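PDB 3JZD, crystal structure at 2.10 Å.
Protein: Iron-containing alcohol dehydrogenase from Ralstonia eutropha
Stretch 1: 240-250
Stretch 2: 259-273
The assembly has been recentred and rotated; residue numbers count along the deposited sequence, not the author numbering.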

# COMPACT_ATOMS: atom_id res chain seq x y z
N ALA A 240 -11.98 10.36 13.46
CA ALA A 240 -12.85 10.45 14.64
C ALA A 240 -12.80 11.85 15.26
O ALA A 240 -12.84 12.85 14.53
CB ALA A 240 -12.51 9.30 15.68
N LEU A 241 -12.69 11.94 16.57
CA LEU A 241 -12.75 13.24 17.25
C LEU A 241 -11.94 14.38 16.67
O LEU A 241 -12.48 15.48 16.47
CB LEU A 241 -12.42 13.10 18.74
CG LEU A 241 -12.16 14.35 19.58
CD1 LEU A 241 -13.46 15.21 19.69
CD2 LEU A 241 -11.62 13.95 20.95
N HIS A 242 -10.66 14.16 16.40
CA HIS A 242 -9.84 15.27 15.95
C HIS A 242 -10.37 15.89 14.68
O HIS A 242 -10.54 17.11 14.61
CB HIS A 242 -8.39 14.86 15.75
CG HIS A 242 -7.60 15.90 15.06
ND1 HIS A 242 -7.01 16.97 15.73
CD2 HIS A 242 -7.31 16.07 13.74
CE1 HIS A 242 -6.39 17.73 14.85
NE2 HIS A 242 -6.55 17.22 13.63
N HIS A 243 -10.59 15.07 13.67
CA HIS A 243 -11.10 15.56 12.39
C HIS A 243 -12.49 16.16 12.49
O HIS A 243 -12.76 17.21 11.92
CB HIS A 243 -11.01 14.48 11.32
CG HIS A 243 -9.60 14.14 10.97
ND1 HIS A 243 -8.78 13.40 11.80
CD2 HIS A 243 -8.86 14.44 9.87
CE1 HIS A 243 -7.59 13.28 11.24
NE2 HIS A 243 -7.61 13.91 10.07
N LYS A 244 -13.37 15.55 13.26
CA LYS A 244 -14.70 16.13 13.42
C LYS A 244 -14.65 17.52 14.06
O LYS A 244 -15.34 18.46 13.61
CB LYS A 244 -15.56 15.20 14.29
CG LYS A 244 -15.91 13.90 13.59
CD LYS A 244 -16.95 14.18 12.49
CE LYS A 244 -17.33 12.95 11.68
NZ LYS A 244 -18.69 13.20 11.02
N LEU A 245 -13.87 17.65 15.12
CA LEU A 245 -13.79 18.93 15.86
C LEU A 245 -13.16 20.00 14.98
O LEU A 245 -13.60 21.14 14.96
CB LEU A 245 -13.04 18.75 17.15
CG LEU A 245 -13.10 19.84 18.25
CD1 LEU A 245 -14.53 20.12 18.71
CD2 LEU A 245 -12.26 19.40 19.43
N CYS A 246 -12.17 19.61 14.19
CA CYS A 246 -11.51 20.54 13.30
C CYS A 246 -12.49 21.01 12.26
O CYS A 246 -12.49 22.19 11.92
CB CYS A 246 -10.21 19.98 12.70
SG CYS A 246 -8.89 19.87 13.96
N HIS A 247 -13.39 20.13 11.82
CA HIS A 247 -14.42 20.51 10.87
C HIS A 247 -15.39 21.51 11.52
O HIS A 247 -15.72 22.54 10.94
CB HIS A 247 -15.15 19.28 10.31
CG HIS A 247 -16.17 19.61 9.26
ND1 HIS A 247 -17.45 20.03 9.57
CD2 HIS A 247 -16.09 19.59 7.91
CE1 HIS A 247 -18.11 20.27 8.45
NE2 HIS A 247 -17.31 20.01 7.43
N THR A 248 -15.84 21.21 12.73
CA THR A 248 -16.66 22.13 13.49
C THR A 248 -16.01 23.54 13.62
O THR A 248 -16.59 24.53 13.21
CB THR A 248 -16.95 21.58 14.87
OG1 THR A 248 -17.73 20.37 14.75
CG2 THR A 248 -17.70 22.62 15.75
N LEU A 249 -14.77 23.62 14.10
CA LEU A 249 -14.12 24.90 14.29
C LEU A 249 -13.95 25.66 12.96
O LEU A 249 -14.28 26.83 12.87
CB LEU A 249 -12.79 24.74 15.03
CG LEU A 249 -12.90 24.24 16.47
CD1 LEU A 249 -11.51 23.90 17.08
CD2 LEU A 249 -13.65 25.30 17.32
N GLY A 250 -13.46 24.97 11.94
CA GLY A 250 -13.24 25.53 10.63
C GLY A 250 -14.51 26.00 9.98
O GLY A 250 -14.55 27.11 9.47
N GLU A 259 -3.82 25.31 10.58
CA GLU A 259 -3.52 25.80 11.92
C GLU A 259 -4.46 25.22 12.97
O GLU A 259 -4.02 24.93 14.09
CB GLU A 259 -3.56 27.32 11.98
CG GLU A 259 -2.43 28.04 11.26
CD GLU A 259 -2.49 28.01 9.74
OE1 GLU A 259 -3.58 27.73 9.15
OE2 GLU A 259 -1.40 28.24 9.14
N THR A 260 -5.74 25.05 12.64
CA THR A 260 -6.71 24.42 13.54
C THR A 260 -6.26 22.99 13.83
O THR A 260 -6.20 22.59 14.97
CB THR A 260 -8.14 24.45 12.95
OG1 THR A 260 -8.54 25.80 12.79
CG2 THR A 260 -9.16 23.75 13.84
N HIS A 261 -5.84 22.26 12.79
CA HIS A 261 -5.35 20.90 12.99
C HIS A 261 -4.18 20.88 13.93
O HIS A 261 -4.11 20.07 14.87
CB HIS A 261 -5.00 20.26 11.60
CG HIS A 261 -6.21 19.73 10.90
ND1 HIS A 261 -6.65 18.43 11.07
CD2 HIS A 261 -7.15 20.34 10.13
CE1 HIS A 261 -7.78 18.26 10.41
NE2 HIS A 261 -8.11 19.40 9.84
N THR A 262 -3.26 21.80 13.70
CA THR A 262 -2.04 21.86 14.46
C THR A 262 -2.32 22.10 15.97
O THR A 262 -1.76 21.45 16.80
CB THR A 262 -1.15 22.98 13.91
OG1 THR A 262 -0.69 22.62 12.62
CG2 THR A 262 0.04 23.24 14.84
N ILE A 263 -3.23 23.00 16.27
CA ILE A 263 -3.57 23.35 17.64
C ILE A 263 -4.40 22.30 18.34
O ILE A 263 -4.13 21.99 19.47
CB ILE A 263 -4.32 24.71 17.67
CG1 ILE A 263 -3.34 25.84 17.19
CG2 ILE A 263 -4.92 24.97 19.07
CD1 ILE A 263 -4.02 27.15 16.61
N VAL A 264 -5.40 21.77 17.65
CA VAL A 264 -6.31 20.78 18.22
C VAL A 264 -5.68 19.37 18.43
O VAL A 264 -5.96 18.71 19.42
CB VAL A 264 -7.60 20.69 17.36
CG1 VAL A 264 -8.53 19.48 17.80
CG2 VAL A 264 -8.33 22.05 17.43
N LEU A 265 -4.82 18.92 17.51
CA LEU A 265 -4.29 17.58 17.60
C LEU A 265 -3.79 17.13 19.00
O LEU A 265 -4.21 16.11 19.50
CB LEU A 265 -3.26 17.33 16.50
CG LEU A 265 -2.70 15.92 16.48
CD1 LEU A 265 -3.79 14.96 16.11
CD2 LEU A 265 -1.48 15.89 15.42
N PRO A 266 -2.89 17.87 19.63
CA PRO A 266 -2.49 17.37 20.92
C PRO A 266 -3.64 17.15 21.95
O PRO A 266 -3.60 16.20 22.76
CB PRO A 266 -1.54 18.48 21.42
CG PRO A 266 -1.04 19.18 20.17
CD PRO A 266 -2.27 19.17 19.30
N HIS A 267 -4.65 18.04 21.94
CA HIS A 267 -5.77 17.97 22.90
C HIS A 267 -6.77 16.89 22.54
O HIS A 267 -7.40 16.28 23.42
CB HIS A 267 -6.42 19.35 23.01
CG HIS A 267 -5.44 20.41 23.43
ND1 HIS A 267 -4.82 21.25 22.52
CD2 HIS A 267 -4.88 20.66 24.62
CE1 HIS A 267 -3.96 22.01 23.16
NE2 HIS A 267 -3.99 21.68 24.44
N ALA A 268 -6.94 16.66 21.24
CA ALA A 268 -7.81 15.59 20.77
C ALA A 268 -7.10 14.27 21.15
O ALA A 268 -7.75 13.29 21.59
CB ALA A 268 -8.07 15.70 19.23
N LEU A 269 -5.78 14.22 21.01
CA LEU A 269 -5.06 13.00 21.41
C LEU A 269 -5.13 12.84 22.93
O LEU A 269 -5.41 11.75 23.43
CB LEU A 269 -3.62 12.95 20.88
CG LEU A 269 -3.46 12.88 19.34
CD1 LEU A 269 -2.05 12.96 18.93
CD2 LEU A 269 -4.11 11.63 18.72
N ALA A 270 -4.93 13.91 23.69
CA ALA A 270 -5.03 13.78 25.15
C ALA A 270 -6.42 13.23 25.58
O ALA A 270 -6.52 12.41 26.52
CB ALA A 270 -4.74 15.12 25.86
N TYR A 271 -7.47 13.66 24.88
CA TYR A 271 -8.84 13.24 25.18
C TYR A 271 -9.00 11.73 24.96
O TYR A 271 -9.61 11.03 25.75
CB TYR A 271 -9.80 14.00 24.28
CG TYR A 271 -11.24 13.78 24.58
CD1 TYR A 271 -11.91 12.65 24.12
CD2 TYR A 271 -11.98 14.73 25.29
CE1 TYR A 271 -13.27 12.44 24.37
CE2 TYR A 271 -13.35 14.53 25.56
CZ TYR A 271 -13.98 13.39 25.09
OH TYR A 271 -15.30 13.19 25.38
N ASN A 272 -8.48 11.24 23.84
CA ASN A 272 -8.60 9.83 23.50
C ASN A 272 -7.53 8.87 24.05
O ASN A 272 -7.73 7.64 24.01
CB ASN A 272 -8.64 9.69 21.98
CG ASN A 272 -10.01 10.04 21.39
OD1 ASN A 272 -11.05 10.05 22.10
ND2 ASN A 272 -10.02 10.34 20.10
N ALA A 273 -6.45 9.42 24.63
CA ALA A 273 -5.26 8.63 24.99
C ALA A 273 -5.53 7.40 25.89
O ALA A 273 -5.00 6.32 25.61
CB ALA A 273 -4.15 9.54 25.60

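Near the apolar centre of the contact lies V264, whose side chain fits as a knob into the hole formed by H242, L245, C246 and L249 where the two helices pack at 138° between their N-to-C directions, their axes 9.4 Å apart at the nearest point. A branched, compact side chain suits this site, because its two methyl groups reach different neighbours: CG1 of V264 lies 4.1 Å from CD2 of L245 and 3.6 Å from ND1 of H242, while CG2 of V264 meets CD1 of L249 at 3.7 Å. Between these contacts, SG of C246 approaches CB of V264 to 3.7 Å. Cysteine is small enough to lie between the two helices, and its polarizable sulfur packs well against carbon; SG of C246 also touches CG2 of T260 at 3.9 Å. CG2 of T260 also lies 3.9 Å from CB of L249, so this residue offers a methyl to the first helix while its hydroxyl is satisfied elsewhere in the structure.

Along the helices in one direction, the backbones draw together where H242 faces A268, their CA atoms only 5.2 Å apart. Alanine suits such closeness, since CB of A268 can rest 3.6 Å from CB of H242 near the edge of the imidazole. Beyond it, L241 extends its CD2 to within 3.4 Å of CD1 of Y271, a tight apolar contact, and CB of L241 lies 3.9 Å from ND2 of N272, an amide whose hydrogen bonds are made elsewhere.

H242 is itself a knob, seated among H261, V264, L265 and A268. Its flat ring can be apolar on a face and polar at its rim: CD1 of L265 lies over one face, 4.0 Å from the ring centroid in a CH-pi contact, while NE2 of H242 hydrogen-bonds ND1 of H261 at 2.8 Å. Either nitrogen could be the donor. This is the sole hydrogen bond between the two stretches, and it joins two buried side chains.

The CA-to-CB bond of H261 points sideways, yet its ring end comes back to the other helix. C246 covers one face of that ring, with SG of C246 3.9 Å from the centroid and almost on the ring normal. The edge of H261 turns toward the face of H243 in an offset edge-to-face pair, CE1 of H261 lying 4.0 Å from CD2 of H243. Partly exposed H243 closes this histidine cluster, and both its ring nitrogens are hydrogen-bonded elsewhere.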